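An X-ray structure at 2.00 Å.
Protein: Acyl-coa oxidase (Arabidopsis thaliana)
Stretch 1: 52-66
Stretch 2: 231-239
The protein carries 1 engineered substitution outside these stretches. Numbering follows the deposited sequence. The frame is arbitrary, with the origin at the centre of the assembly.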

# COMPACT_ATOMS: atom_id res chain seq x y z
N ASN B 52 -19.53 -9.52 7.28
CA ASN B 52 -20.53 -8.84 6.44
C ASN B 52 -20.35 -7.32 6.53
O ASN B 52 -21.12 -6.55 5.96
CB ASN B 52 -21.94 -9.22 6.93
CG ASN B 52 -22.30 -8.55 8.25
OD1 ASN B 52 -21.47 -8.45 9.16
ND2 ASN B 52 -23.55 -8.10 8.37
N ARG B 53 -19.30 -6.92 7.23
CA ARG B 53 -18.98 -5.53 7.47
C ARG B 53 -18.92 -4.67 6.20
O ARG B 53 -19.37 -3.52 6.20
CB ARG B 53 -17.67 -5.45 8.24
CG ARG B 53 -17.34 -4.10 8.82
CD ARG B 53 -15.96 -4.14 9.45
NE ARG B 53 -15.96 -4.73 10.77
CZ ARG B 53 -14.86 -5.14 11.40
NH1 ARG B 53 -13.69 -5.05 10.79
NH2 ARG B 53 -14.93 -5.63 12.63
N ALA B 54 -18.39 -5.24 5.12
CA ALA B 54 -18.28 -4.52 3.85
C ALA B 54 -19.61 -4.40 3.11
O ALA B 54 -19.70 -3.69 2.11
CB ALA B 54 -17.24 -5.19 2.95
N ARG B 55 -20.64 -5.08 3.59
CA ARG B 55 -21.94 -5.00 2.93
C ARG B 55 -22.89 -4.02 3.66
O ARG B 55 -24.08 -3.95 3.37
CB ARG B 55 -22.57 -6.39 2.86
CG ARG B 55 -21.87 -7.35 1.90
CD ARG B 55 -22.68 -8.62 1.72
NE ARG B 55 -22.58 -9.48 2.89
CZ ARG B 55 -21.57 -10.32 3.11
NH1 ARG B 55 -20.58 -10.42 2.24
NH2 ARG B 55 -21.56 -11.06 4.21
N LEU B 56 -22.36 -3.25 4.60
CA LEU B 56 -23.18 -2.31 5.36
C LEU B 56 -22.95 -0.87 4.93
O LEU B 56 -21.84 -0.52 4.51
CB LEU B 56 -22.88 -2.46 6.86
CG LEU B 56 -23.14 -3.83 7.51
CD1 LEU B 56 -22.50 -3.86 8.89
CD2 LEU B 56 -24.65 -4.11 7.60
N SER B 57 -23.98 -0.03 4.99
CA SER B 57 -23.82 1.38 4.64
C SER B 57 -23.14 2.04 5.83
O SER B 57 -23.02 1.42 6.89
CB SER B 57 -25.18 2.05 4.41
OG SER B 57 -25.97 2.05 5.61
N ARG B 58 -22.67 3.28 5.66
CA ARG B 58 -22.02 4.00 6.74
C ARG B 58 -22.93 3.98 7.97
O ARG B 58 -22.51 3.57 9.05
CB ARG B 58 -21.75 5.46 6.34
CG ARG B 58 -20.93 6.27 7.37
CD ARG B 58 -19.43 6.05 7.20
NE ARG B 58 -18.66 6.30 8.42
CZ ARG B 58 -18.27 7.49 8.89
NH1 ARG B 58 -18.55 8.62 8.25
NH2 ARG B 58 -17.58 7.54 10.02
N LYS B 59 -24.18 4.40 7.79
CA LYS B 59 -25.12 4.42 8.92
C LYS B 59 -25.30 3.07 9.60
O LYS B 59 -25.21 2.98 10.82
CB LYS B 59 -26.48 4.95 8.47
CG LYS B 59 -26.53 6.45 8.25
CD LYS B 59 -27.89 6.88 7.72
CE LYS B 59 -27.96 8.39 7.50
NZ LYS B 59 -29.27 8.82 6.95
N GLU B 60 -25.54 2.03 8.82
CA GLU B 60 -25.73 0.69 9.40
C GLU B 60 -24.46 0.20 10.10
O GLU B 60 -24.54 -0.46 11.13
CB GLU B 60 -26.11 -0.32 8.31
CG GLU B 60 -27.32 0.09 7.48
CD GLU B 60 -27.55 -0.82 6.30
OE1 GLU B 60 -26.57 -1.21 5.62
OE2 GLU B 60 -28.73 -1.14 6.02
N LEU B 61 -23.30 0.54 9.54
CA LEU B 61 -22.02 0.12 10.12
C LEU B 61 -21.80 0.83 11.46
O LEU B 61 -21.33 0.23 12.43
CB LEU B 61 -20.87 0.47 9.16
CG LEU B 61 -19.46 0.13 9.65
CD1 LEU B 61 -19.26 -1.38 9.70
CD2 LEU B 61 -18.43 0.77 8.74
N PHE B 62 -22.16 2.11 11.51
CA PHE B 62 -21.98 2.86 12.74
C PHE B 62 -22.95 2.34 13.81
O PHE B 62 -22.56 2.12 14.96
CB PHE B 62 -22.22 4.34 12.49
CG PHE B 62 -21.86 5.20 13.66
CD1 PHE B 62 -20.53 5.33 14.06
CD2 PHE B 62 -22.84 5.85 14.40
CE1 PHE B 62 -20.19 6.09 15.19
CE2 PHE B 62 -22.52 6.60 15.52
CZ PHE B 62 -21.20 6.72 15.92
N LYS B 63 -24.20 2.14 13.43
CA LYS B 63 -25.21 1.65 14.36
C LYS B 63 -24.81 0.29 14.91
O LYS B 63 -24.92 0.03 16.11
CB LYS B 63 -26.57 1.56 13.67
CG LYS B 63 -27.64 0.95 14.57
CD LYS B 63 -29.05 1.20 14.05
CE LYS B 63 -30.10 0.74 15.06
NZ LYS B 63 -31.48 1.14 14.66
N SER B 64 -24.36 -0.58 14.01
CA SER B 64 -23.92 -1.91 14.38
C SER B 64 -22.77 -1.83 15.38
O SER B 64 -22.64 -2.66 16.27
CB SER B 64 -23.47 -2.67 13.13
OG SER B 64 -22.89 -3.90 13.49
N THR B 65 -21.94 -0.80 15.23
CA THR B 65 -20.79 -0.58 16.11
C THR B 65 -21.28 -0.21 17.51
O THR B 65 -20.74 -0.69 18.52
CB THR B 65 -19.87 0.54 15.57
OG1 THR B 65 -19.32 0.13 14.31
CG2 THR B 65 -18.75 0.85 16.55
N LEU B 66 -22.29 0.65 17.57
CA LEU B 66 -22.82 1.06 18.86
C LEU B 66 -23.41 -0.17 19.53
O LEU B 66 -23.25 -0.35 20.74
CB LEU B 66 -23.90 2.14 18.69
CG LEU B 66 -23.41 3.44 18.05
CD1 LEU B 66 -24.54 4.48 18.07
CD2 LEU B 66 -22.14 3.95 18.77
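Stretch 2 231-239: NGAYNSMDN

The best-defined polar link between the two stretches is made by the guanidinium of Arg-58, in the first turn of the helix that begins there. Arg-58 NE donates to Asn-235 O at 3.0 Å with an N-H...O angle of 169°, close to linear. A second bond from the same group, Arg-58 NH2 to Asn-235 O, is weak: 3.4 Å and 138°. One carbonyl thus receives both donors, and NE has the better line to it. Arg-58 NH2 also lies 3.2 Å from Met-237 O, which sits at the edge of the guanidinium near its plane; Asn-235 OD1 lies over one face. The CA-to-CB bond of Arg-58 points sideways, and the chain reaches stretch 2 through its rotamers, t at chi1 and p at chi2. Water 1 extends this polar patch, accepting a weak bond from Arg-58 NH2 at 3.4 Å and lying 3.2 Å from Asn-239 O.

Stretch 2 offers its carbonyls without being a strand or a helix. It is an irregular segment held by local bonds: Asn-235 N to Gly-232 O at 2.8 Å and Met-237 N to Tyr-234 O at 2.9 Å, each spanning three residues as in a tight turn. Its direction follows from the nearest CA pairs: Ala-54 with Asn-231 at 5.3 Å, Arg-58 with Asn-235 at 7.0 Å, and Phe-62 with Ser-236 at 4.9 Å. Residue numbers rise together on both sides, so the segments run in the same general sense. With no regular axis in stretch 2, this register describes the arrangement better than a crossing angle would.

Beyond the arginine, the helix presents Leu-61, Phe-62 and Thr-65. Leu-61 points toward stretch 2, and its CD2 packs 3.6 Å from Asn-235 C, 3.7 Å from Ser-236 N and 4.0 Å from Gly-232 CA, so one methyl touches backbone atoms at three positions. One turn later, Thr-65 OG1 is 3.0 Å from Ser-236 CB, a close contact with carbon; the same hydroxyl donates to Leu-61 O at 2.8 Å, within its own helix. The ring of Phe-62 meets Ser-236 O near its plane, at the edge, with CD1 to O at 3.5 Å, while Phe-62 CE1 approaches Asp-238 CB at 3.4 Å. Ser-236, placed among these three side chains, has the largest area covered by the other stretch, 78 Å².

At the other end, contact passes to the 3-10 segment. Arg-53 CD lies 4.1 Å from Gly-232 CA, and Ala-54 CB lies 4.1 Å from Asn-231 CB. Gly-232 has phi/psi of 85/-118°, where a CB would jam against the preceding carbonyl oxygen; an ideally placed CB would also come within 3.0 Å of Arg-53 CD. Backbone conformation and close packing therefore both favour glycine. Ala-233 and Met-237 direct their CA-to-CB bonds away from stretch 1. Altogether the contact buries 535 Å², summed over both sides.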

# COMPACT_ATOMS: atom_id res chain seq x y z
N ASN B 231 -13.25 -0.30 2.81
CA ASN B 231 -14.61 -0.73 3.11
C ASN B 231 -14.62 -1.25 4.54
O ASN B 231 -13.92 -2.21 4.84
CB ASN B 231 -15.03 -1.84 2.16
CG ASN B 231 -15.18 -1.36 0.75
OD1 ASN B 231 -15.99 -0.48 0.46
ND2 ASN B 231 -14.40 -1.94 -0.16
N GLY B 232 -15.40 -0.62 5.41
CA GLY B 232 -15.43 -1.02 6.80
C GLY B 232 -14.28 -0.30 7.47
O GLY B 232 -14.25 0.93 7.51
N ALA B 233 -13.33 -1.06 8.00
CA ALA B 233 -12.15 -0.51 8.65
C ALA B 233 -12.45 0.56 9.71
O ALA B 233 -13.19 0.31 10.66
CB ALA B 233 -11.19 0.04 7.58
N TYR B 234 -11.88 1.75 9.55
CA TYR B 234 -12.10 2.81 10.52
C TYR B 234 -13.41 3.55 10.30
O TYR B 234 -13.72 4.50 11.02
CB TYR B 234 -10.95 3.83 10.46
CG TYR B 234 -9.99 3.77 11.63
CD1 TYR B 234 -8.96 2.83 11.68
CD2 TYR B 234 -10.12 4.66 12.71
CE1 TYR B 234 -8.08 2.77 12.76
CE2 TYR B 234 -9.25 4.61 13.80
CZ TYR B 234 -8.23 3.66 13.81
OH TYR B 234 -7.36 3.61 14.87
N ASN B 235 -14.21 3.12 9.33
CA ASN B 235 -15.46 3.81 9.09
C ASN B 235 -16.53 3.54 10.15
O ASN B 235 -17.59 4.15 10.14
CB ASN B 235 -15.95 3.52 7.68
CG ASN B 235 -15.15 4.29 6.65
OD1 ASN B 235 -15.11 5.52 6.68
ND2 ASN B 235 -14.49 3.58 5.75
N SER B 236 -16.21 2.64 11.08
CA SER B 236 -17.11 2.33 12.18
C SER B 236 -16.80 3.36 13.28
O SER B 236 -17.56 3.50 14.24
CB SER B 236 -16.85 0.93 12.71
OG SER B 236 -15.48 0.74 12.99
N MET B 237 -15.67 4.05 13.13
CA MET B 237 -15.23 5.06 14.09
C MET B 237 -15.79 6.41 13.68
O MET B 237 -15.75 6.77 12.50
CB MET B 237 -13.70 5.13 14.13
CG MET B 237 -13.09 6.20 15.07
SD MET B 237 -13.19 5.74 16.83
CE MET B 237 -11.86 4.52 16.99
N ASP B 238 -16.31 7.15 14.65
CA ASP B 238 -16.84 8.47 14.35
C ASP B 238 -15.78 9.54 14.60
O ASP B 238 -15.80 10.21 15.63
CB ASP B 238 -18.09 8.77 15.19
CG ASP B 238 -17.87 8.56 16.67
OD1 ASP B 238 -18.32 9.41 17.47
OD2 ASP B 238 -17.25 7.53 17.05
N ASN B 239 -14.84 9.67 13.66
CA ASN B 239 -13.80 10.69 13.79
C ASN B 239 -14.50 12.00 13.47
O ASN B 239 -15.24 12.10 12.49
CB ASN B 239 -12.65 10.44 12.80
CG ASN B 239 -11.89 9.17 13.13
OD1 ASN B 239 -12.13 8.12 12.54
ND2 ASN B 239 -10.99 9.26 14.11
O HOH W 1 -15.14 9.97 10.12